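Local coordinates for CysQ, sulfite synthesis pathway protein (Bacteroides thetaiotaomicron VPI-5482, PDB 3B8B) that probably converts adenosine 3',5'-bisphosphate to AMP and phosphate, as a magnesium-dependent phosphatase of the inositol monophosphatase superfamily, at residues 108-121 / 217-229. Numbering follows the deposited sequence.
Sequences DGTKEFIKRNGEFT and ELISSGSSIKICL. With SO4 (sulfate ion), chain B; SO4 (sulfate ion), chain F.
The Glu-119 carboxylate turns an edge to Gly-222: OE1 takes the backbone N-H of Gly-222 on its anti lone pair (2.8 Å, 158° at the hydrogen), while OE2 accepts from a water that also reaches Ser-220 O. Next along the chain, the Phe-120 ring has Phe-113 CD1 over the centre of one face. A second carboxylate, Glu-112, lies against Gly-222 CA; its OE1 is met by Glu-119 N on the anti side, tilted out of plane, and its OE2 forms a salt bridge with Arg-195. A side chain at Gly-222 would run into Glu-119 O and this carboxylate. Asp-108 OD2 receives the hydroxyl of Ser-223 (2.6 Å), again anti and 26° out of plane. With chi1 at 180°, the Ser-223 hydroxyl points away from its own backbone N, and OG also lies 2.6 Å from Thr-121 OG1. Beside this polar group, Ile-225 CD1 packs on Glu-119 CB and its CG1 on Thr-121 CG2. The Lys-226 chain doubles back near its end, bringing NZ to Ser-221 O (2.9 Å), Ser-223 O (2.8 Å) and the chain B sulfate. Replacing Lys-226 with methionine would probably leave both carbonyls and the sulfate without their ammonium partner, the 221-223 backbone freer to shift. If Asp-108 binds magnesium, as predicted, Ser-223 would be a second-shell group that probably helps orient its carboxylate, linking the 222-225 turn to the metal site.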
ATOM      1  N   ASP A 108       3.449   6.406   4.108  1.00 20.33           N
ATOM      2  CA  ASP A 108       2.771   5.726   5.222  1.00 20.52           C
ATOM      3  C   ASP A 108       3.796   5.077   6.148  1.00 21.47           C
ATOM      4  O   ASP A 108       4.759   4.454   5.696  1.00 21.54           O
ATOM      5  CB  ASP A 108       1.809   4.648   4.766  1.00 19.86           C
ATOM      6  CG  ASP A 108       1.014   4.057   5.938  1.00 21.74           C
ATOM      7  OD1 ASP A 108       0.453   4.849   6.733  1.00 23.08           O
ATOM      8  OD2 ASP A 108       1.065   2.832   6.099  1.00 24.59           O
ATOM      9  N   GLY A 109       3.546   5.169   7.449  1.00 22.23           N
ATOM     10  CA  GLY A 109       4.440   4.564   8.441  1.00 22.38           C
ATOM     11  C   GLY A 109       5.266   5.596   9.141  1.00 23.72           C
ATOM     12  O   GLY A 109       6.503   5.637   9.064  1.00 22.55           O
ATOM     13  N   THR A 110       4.558   6.503   9.804  1.00 25.61           N
ATOM     14  CA  THR A 110       5.167   7.602  10.500  1.00 26.55           C
ATOM     15  C   THR A 110       6.249   7.172  11.487  1.00 25.19           C
ATOM     16  O   THR A 110       7.381   7.677  11.436  1.00 24.89           O
ATOM     17  CB  THR A 110       4.033   8.420  11.233  1.00 26.57           C
ATOM     18  OG1 THR A 110       3.243   9.040  10.218  1.00 33.31           O
ATOM     19  CG2 THR A 110       4.610   9.432  12.155  1.00 30.76           C
ATOM     20  N   LYS A 111       5.906   6.235  12.356  1.00 25.26           N
ATOM     21  CA  LYS A 111       6.819   5.718  13.341  1.00 26.08           C
ATOM     22  C   LYS A 111       7.998   4.995  12.660  1.00 24.70           C
ATOM     23  O   LYS A 111       9.155   5.168  13.040  1.00 24.03           O
ATOM     24  CB  LYS A 111       6.064   4.813  14.313  1.00 27.40           C
ATOM     25  CG  LYS A 111       5.041   5.607  15.185  1.00 31.62           C
ATOM     26  CD  LYS A 111       4.153   4.678  16.027  1.00 32.48           C
ATOM     27  CE  LYS A 111       3.166   5.451  16.927  1.00 36.62           C
ATOM     28  NZ  LYS A 111       2.208   4.476  17.560  1.00 39.77           N
ATOM     29  N   GLU A 112       7.708   4.228  11.610  1.00 23.35           N
ATOM     30  CA  GLU A 112       8.785   3.520  10.872  1.00 22.50           C
ATOM     31  C   GLU A 112       9.815   4.498  10.351  1.00 21.71           C
ATOM     32  O   GLU A 112      11.016   4.248  10.342  1.00 20.88           O
ATOM     33  CB  GLU A 112       8.201   2.708   9.695  1.00 21.28           C
ATOM     34  CG  GLU A 112       7.393   1.486  10.105  1.00 22.25           C
ATOM     35  CD  GLU A 112       8.236   0.349  10.656  1.00 21.82           C
ATOM     36  OE1 GLU A 112       9.409   0.213  10.233  1.00 20.48           O
ATOM     37  OE2 GLU A 112       7.719  -0.428  11.521  1.00 23.76           O
ATOM     38  N   PHE A 113       9.343   5.666   9.901  1.00 21.08           N
ATOM     39  CA  PHE A 113      10.224   6.671   9.388  1.00 21.70           C
ATOM     40  C   PHE A 113      10.975   7.423  10.501  1.00 21.47           C
ATOM     41  O   PHE A 113      12.206   7.493  10.501  1.00 20.52           O
ATOM     42  CB  PHE A 113       9.418   7.676   8.525  1.00 21.72           C
ATOM     43  CG  PHE A 113      10.259   8.696   7.859  1.00 21.84           C
ATOM     44  CD1 PHE A 113      10.788   8.461   6.601  1.00 21.86           C
ATOM     45  CD2 PHE A 113      10.548   9.911   8.490  1.00 23.16           C
ATOM     46  CE1 PHE A 113      11.575   9.389   5.982  1.00 22.00           C
ATOM     47  CE2 PHE A 113      11.349  10.843   7.881  1.00 24.50           C
ATOM     48  CZ  PHE A 113      11.862  10.589   6.615  1.00 23.07           C
ATOM     49  N   ILE A 114      10.220   7.996  11.437  1.00 21.84           N
ATOM     50  CA  ILE A 114      10.858   8.845  12.439  0.50 22.19           C
ATOM     51  C   ILE A 114      11.722   8.051  13.424  1.00 21.80           C
ATOM     52  O   ILE A 114      12.751   8.568  13.835  1.00 22.98           O
ATOM     53  CB  ILE A 114       9.869   9.798  13.174  0.50 22.05           C
ATOM     54  CG1 ILE A 114       8.907   9.015  14.069  0.50 22.48           C
ATOM     55  CG2 ILE A 114       9.152  10.665  12.144  0.50 23.94           C
ATOM     56  CD1 ILE A 114       7.926   9.881  14.813  0.50 23.07           C
ATOM     57  N   LYS A 115      11.332   6.821  13.749  1.00 21.53           N
ATOM     58  CA  LYS A 115      12.148   5.962  14.602  0.50 21.45           C
ATOM     59  C   LYS A 115      13.185   5.159  13.811  1.00 20.82           C
ATOM     60  O   LYS A 115      13.954   4.400  14.390  1.00 20.39           O
ATOM     61  CB  LYS A 115      11.256   5.018  15.389  0.50 22.41           C
ATOM     62  CG  LYS A 115      10.241   5.760  16.251  0.50 23.84           C
ATOM     63  CD  LYS A 115       9.139   4.839  16.679  0.50 23.61           C
ATOM     64  CE  LYS A 115       8.150   5.558  17.592  0.50 26.18           C
ATOM     65  NZ  LYS A 115       7.416   4.621  18.485  0.50 29.37           N
ATOM     66  N   ARG A 116      13.223   5.346  12.490  1.00 19.49           N
ATOM     67  CA  ARG A 116      14.237   4.729  11.633  1.00 18.75           C
ATOM     68  C   ARG A 116      14.233   3.192  11.725  1.00 17.09           C
ATOM     69  O   ARG A 116      15.284   2.565  11.715  1.00 17.33           O
ATOM     70  CB  ARG A 116      15.609   5.314  11.924  1.00 18.64           C
ATOM     71  CG  ARG A 116      15.612   6.862  11.725  1.00 18.44           C
ATOM     72  CD  ARG A 116      16.960   7.470  11.889  1.00 19.58           C
ATOM     73  NE  ARG A 116      17.951   6.993  10.939  1.00 19.35           N
ATOM     74  CZ  ARG A 116      17.954   7.286   9.649  1.00 21.25           C
ATOM     75  NH1 ARG A 116      17.009   8.059   9.128  1.00 20.75           N
ATOM     76  NH2 ARG A 116      18.909   6.799   8.874  1.00 22.51           N
ATOM     77  N   ASN A 117      13.039   2.620  11.781  1.00 17.58           N
ATOM     78  CA  ASN A 117      12.849   1.175  11.636  1.00 17.46           C
ATOM     79  C   ASN A 117      12.727   0.702  10.181  1.00 18.00           C
ATOM     80  O   ASN A 117      12.871  -0.489   9.900  1.00 17.92           O
ATOM     81  CB  ASN A 117      11.689   0.724  12.499  1.00 18.00           C
ATOM     82  CG  ASN A 117      11.990   0.909  13.981  1.00 19.39           C
ATOM     83  OD1 ASN A 117      13.121   0.666  14.411  1.00 19.58           O
ATOM     84  ND2 ASN A 117      10.980   1.335  14.769  1.00 22.34           N
ATOM     85  N   GLY A 118      12.480   1.639   9.262  1.00 18.00           N
ATOM     86  CA  GLY A 118      12.736   1.432   7.853  1.00 18.11           C
ATOM     87  C   GLY A 118      11.637   0.851   6.980  1.00 19.20           C
ATOM     88  O   GLY A 118      11.865   0.712   5.768  1.00 21.13           O
ATOM     89  N   GLU A 119      10.488   0.485   7.556  1.00 18.85           N
ATOM     90  CA  GLU A 119       9.418  -0.199   6.790  1.00 19.16           C
ATOM     91  C   GLU A 119       8.209   0.705   6.526  1.00 19.02           C
ATOM     92  O   GLU A 119       7.055   0.351   6.757  1.00 21.83           O
ATOM     93  CB  GLU A 119       9.053  -1.532   7.437  1.00 19.77           C
ATOM     94  CG  GLU A 119      10.256  -2.496   7.407  1.00 19.91           C
ATOM     95  CD  GLU A 119      10.000  -3.855   8.050  1.00 19.72           C
ATOM     96  OE1 GLU A 119       8.851  -4.127   8.462  1.00 20.86           O
ATOM     97  OE2 GLU A 119      10.971  -4.687   8.129  1.00 21.05           O
ATOM     98  N   PHE A 120       8.534   1.908   6.077  1.00 18.72           N
ATOM     99  CA  PHE A 120       7.533   2.863   5.566  1.00 18.58           C
ATOM    100  C   PHE A 120       7.388   2.655   4.050  1.00 19.08           C
ATOM    101  O   PHE A 120       8.245   2.042   3.403  1.00 19.07           O
ATOM    102  CB  PHE A 120       7.925   4.294   5.909  1.00 19.06           C
ATOM    103  CG  PHE A 120       9.343   4.656   5.507  1.00 18.47           C
ATOM    104  CD1 PHE A 120       9.647   5.098   4.223  1.00 20.40           C
ATOM    105  CD2 PHE A 120      10.381   4.516   6.430  1.00 20.70           C
ATOM    106  CE1 PHE A 120      10.949   5.413   3.870  1.00 21.57           C
ATOM    107  CE2 PHE A 120      11.670   4.841   6.077  1.00 20.45           C
ATOM    108  CZ  PHE A 120      11.967   5.247   4.807  1.00 20.59           C
ATOM    109  N   THR A 121       6.286   3.171   3.492  1.00 18.99           N
ATOM    110  CA  THR A 121       5.920   2.875   2.118  1.00 19.39           C
ATOM    111  C   THR A 121       5.303   4.094   1.421  1.00 18.99           C
ATOM    112  O   THR A 121       4.766   5.010   2.061  1.00 18.96           O
ATOM    113  CB  THR A 121       4.844   1.763   2.057  1.00 20.16           C
ATOM    114  OG1 THR A 121       3.686   2.199   2.793  1.00 20.98           O
ATOM    115  CG2 THR A 121       5.355   0.423   2.636  1.00 19.93           C
ATOM    116  N   GLU A 217       2.110 -19.191  13.850  1.00 17.72           N
ATOM    117  CA  GLU A 217       3.221 -18.251  13.954  1.00 18.02           C
ATOM    118  C   GLU A 217       2.706 -16.828  13.724  1.00 18.42           C
ATOM    119  O   GLU A 217       1.863 -16.604  12.874  1.00 18.63           O
ATOM    120  CB  GLU A 217       4.316 -18.570  12.927  1.00 17.15           C
ATOM    121  CG  GLU A 217       5.540 -17.608  12.978  1.00 17.99           C
ATOM    122  CD  GLU A 217       6.497 -17.741  11.802  1.00 22.04           C
ATOM    123  OE1 GLU A 217       6.143 -18.404  10.800  1.00 23.72           O
ATOM    124  OE2 GLU A 217       7.604 -17.138  11.851  1.00 20.86           O
ATOM    125  N   LEU A 218       3.248 -15.880  14.472  1.00 17.81           N
ATOM    126  CA  LEU A 218       2.993 -14.462  14.249  1.00 18.18           C
ATOM    127  C   LEU A 218       4.246 -13.840  13.652  1.00 19.37           C
ATOM    128  O   LEU A 218       5.334 -14.126  14.113  1.00 19.51           O
ATOM    129  CB  LEU A 218       2.660 -13.763  15.559  1.00 18.74           C
ATOM    130  CG  LEU A 218       1.178 -13.632  15.893  1.00 20.88           C
ATOM    131  CD1 LEU A 218       0.521 -12.573  14.975  1.00 21.42           C
ATOM    132  CD2 LEU A 218       0.487 -15.017  15.773  1.00 20.13           C
ATOM    133  N   ILE A 219       4.074 -12.994  12.653  1.00 19.01           N
ATOM    134  CA  ILE A 219       5.146 -12.175  12.096  1.00 19.75           C
ATOM    135  C   ILE A 219       4.708 -10.706  12.087  1.00 20.59           C
ATOM    136  O   ILE A 219       3.546 -10.409  12.314  1.00 20.15           O
ATOM    137  CB  ILE A 219       5.561 -12.652  10.709  1.00 20.10           C
ATOM    138  CG1 ILE A 219       4.438 -12.459   9.676  1.00 20.98           C
ATOM    139  CG2 ILE A 219       6.065 -14.127  10.775  1.00 19.88           C
ATOM    140  CD1 ILE A 219       4.799 -12.755   8.230  1.00 22.03           C
ATOM    141  N   SER A 220       5.650  -9.789  11.868  1.00 20.47           N
ATOM    142  CA  SER A 220       5.290  -8.373  11.891  1.00 20.60           C
ATOM    143  C   SER A 220       6.091  -7.612  10.864  1.00 20.74           C
ATOM    144  O   SER A 220       7.230  -7.974  10.555  1.00 20.86           O
ATOM    145  CB  SER A 220       5.483  -7.746  13.273  1.00 21.76           C
ATOM    146  OG  SER A 220       6.859  -7.784  13.681  1.00 24.03           O
ATOM    147  N   SER A 221       5.470  -6.586  10.309  1.00 20.58           N
ATOM    148  CA  SER A 221       6.106  -5.741   9.288  0.50 21.00           C
ATOM    149  C   SER A 221       5.431  -4.388   9.329  1.00 20.48           C
ATOM    150  O   SER A 221       4.309  -4.239   9.836  1.00 20.21           O
ATOM    151  CB  SER A 221       5.989  -6.285   7.843  0.50 21.55           C
ATOM    152  OG  SER A 221       6.924  -7.304   7.556  0.50 23.11           O
ATOM    153  N   GLY A 222       6.155  -3.388   8.832  1.00 20.46           N
ATOM    154  CA  GLY A 222       5.659  -2.038   8.807  1.00 20.75           C
ATOM    155  C   GLY A 222       4.609  -1.765   7.720  1.00 20.01           C
ATOM    156  O   GLY A 222       4.642  -2.349   6.635  1.00 20.59           O
ATOM    157  N   SER A 223       3.711  -0.830   8.043  1.00 20.07           N
ATOM    158  CA  SER A 223       2.878  -0.155   7.031  1.00 19.94           C
ATOM    159  C   SER A 223       2.096  -1.193   6.216  1.00 19.76           C
ATOM    160  O   SER A 223       1.667  -2.248   6.716  1.00 19.86           O
ATOM    161  CB  SER A 223       3.790   0.771   6.201  1.00 20.53           C
ATOM    162  OG  SER A 223       3.087   1.469   5.196  1.00 21.82           O
ATOM    163  N   SER A 224       1.885  -0.884   4.953  1.00 19.35           N
ATOM    164  CA  SER A 224       1.107  -1.725   4.062  1.00 19.34           C
ATOM    165  C   SER A 224       1.832  -2.965   3.565  1.00 19.47           C
ATOM    166  O   SER A 224       1.265  -3.773   2.821  1.00 20.24           O
ATOM    167  CB  SER A 224       0.620  -0.888   2.890  1.00 20.41           C
ATOM    168  OG  SER A 224       1.753  -0.305   2.275  1.00 20.57           O
ATOM    169  N   ILE A 225       3.090  -3.164   3.960  1.00 19.17           N
ATOM    170  CA  ILE A 225       3.784  -4.405   3.655  1.00 18.79           C
ATOM    171  C   ILE A 225       2.953  -5.564   4.243  1.00 18.89           C
ATOM    172  O   ILE A 225       2.972  -6.674   3.727  1.00 19.39           O
ATOM    173  CB  ILE A 225       5.221  -4.413   4.224  1.00 18.48           C
ATOM    174  CG1 ILE A 225       6.010  -3.217   3.700  1.00 20.48           C
ATOM    175  CG2 ILE A 225       5.897  -5.730   3.889  1.00 20.54           C
ATOM    176  CD1 ILE A 225       7.403  -3.056   4.318  1.00 21.36           C
ATOM    177  N   LYS A 226       2.234  -5.286   5.326  1.00 18.85           N
ATOM    178  CA  LYS A 226       1.403  -6.340   5.951  1.00 19.30           C
ATOM    179  C   LYS A 226       0.351  -6.884   4.991  1.00 19.98           C
ATOM    180  O   LYS A 226       0.052  -8.076   4.999  1.00 21.12           O
ATOM    181  CB  LYS A 226       0.766  -5.830   7.234  1.00 18.80           C
ATOM    182  CG  LYS A 226       1.822  -5.567   8.328  1.00 18.92           C
ATOM    183  CD  LYS A 226       1.265  -5.198   9.686  1.00 20.29           C
ATOM    184  CE  LYS A 226       0.735  -3.800   9.716  1.00 20.42           C
ATOM    185  NZ  LYS A 226       1.788  -2.755   9.487  1.00 20.84           N
ATOM    186  N   ILE A 227      -0.186  -6.015   4.137  1.00 18.91           N
ATOM    187  CA  ILE A 227      -1.161  -6.444   3.135  1.00 18.90           C
ATOM    188  C   ILE A 227      -0.423  -7.246   2.063  1.00 20.27           C
ATOM    189  O   ILE A 227      -0.881  -8.309   1.605  1.00 21.04           O
ATOM    190  CB  ILE A 227      -1.901  -5.237   2.505  1.00 18.59           C
ATOM    191  CG1 ILE A 227      -2.658  -4.392   3.568  1.00 19.16           C
ATOM    192  CG2 ILE A 227      -2.863  -5.770   1.390  1.00 18.92           C
ATOM    193  CD1 ILE A 227      -3.197  -3.073   3.020  1.00 20.23           C
ATOM    194  N   CYS A 228       0.757  -6.747   1.677  1.00 20.48           N
ATOM    195  CA  CYS A 228       1.605  -7.411   0.697  1.00 20.24           C
ATOM    196  C   CYS A 228       2.025  -8.820   1.095  1.00 20.59           C
ATOM    197  O   CYS A 228       2.129  -9.689   0.252  1.00 20.66           O
ATOM    198  CB  CYS A 228       2.840  -6.577   0.374  1.00 20.20           C
ATOM    199  SG  CYS A 228       2.425  -4.976  -0.402  1.00 22.83           S
ATOM    200  N   LEU A 229       2.236  -9.037   2.386  1.00 20.04           N
ATOM    201  CA  LEU A 229       2.679 -10.340   2.873  1.00 19.91           C
ATOM    202  C   LEU A 229       1.584 -11.373   2.603  1.00 19.81           C
ATOM    203  O   LEU A 229       1.887 -12.517   2.281  1.00 19.80           O
ATOM    204  CB  LEU A 229       3.023 -10.288   4.347  1.00 20.22           C
ATOM    205  CG  LEU A 229       4.371  -9.631   4.678  1.00 21.97           C
ATOM    206  CD1 LEU A 229       4.416  -9.314   6.167  1.00 24.73           C
ATOM    207  CD2 LEU A 229       5.482 -10.628   4.284  1.00 25.55           C
TER
HETATM  208  S   SO4 B 269       1.085   0.556  10.606  1.00 35.14           S
HETATM  209  O1  SO4 B 269       0.211  -0.127   9.646  1.00 26.87           O
HETATM  210  O2  SO4 B 269       1.700   1.697   9.915  1.00 33.03           O
HETATM  211  O3  SO4 B 269       0.246   1.103  11.696  1.00 36.43           O
HETATM  212  O4  SO4 B 269       2.056  -0.286  11.218  1.00 31.63           O
HETATM  213  S   SO4 F 273       4.139   2.493  19.687  1.00 92.44           S
HETATM  214  O1  SO4 F 273       4.941   3.666  19.335  1.00 92.48           O
HETATM  215  O2  SO4 F 273       3.763   2.545  21.099  1.00 92.78           O
HETATM  216  O3  SO4 F 273       2.924   2.482  18.880  1.00 92.06           O
HETATM  217  O4  SO4 F 273       4.923   1.279  19.454  1.00 92.56           O
HETATM  218  O   HOH W   1       9.936  -7.159   8.911  1.00 27.25           O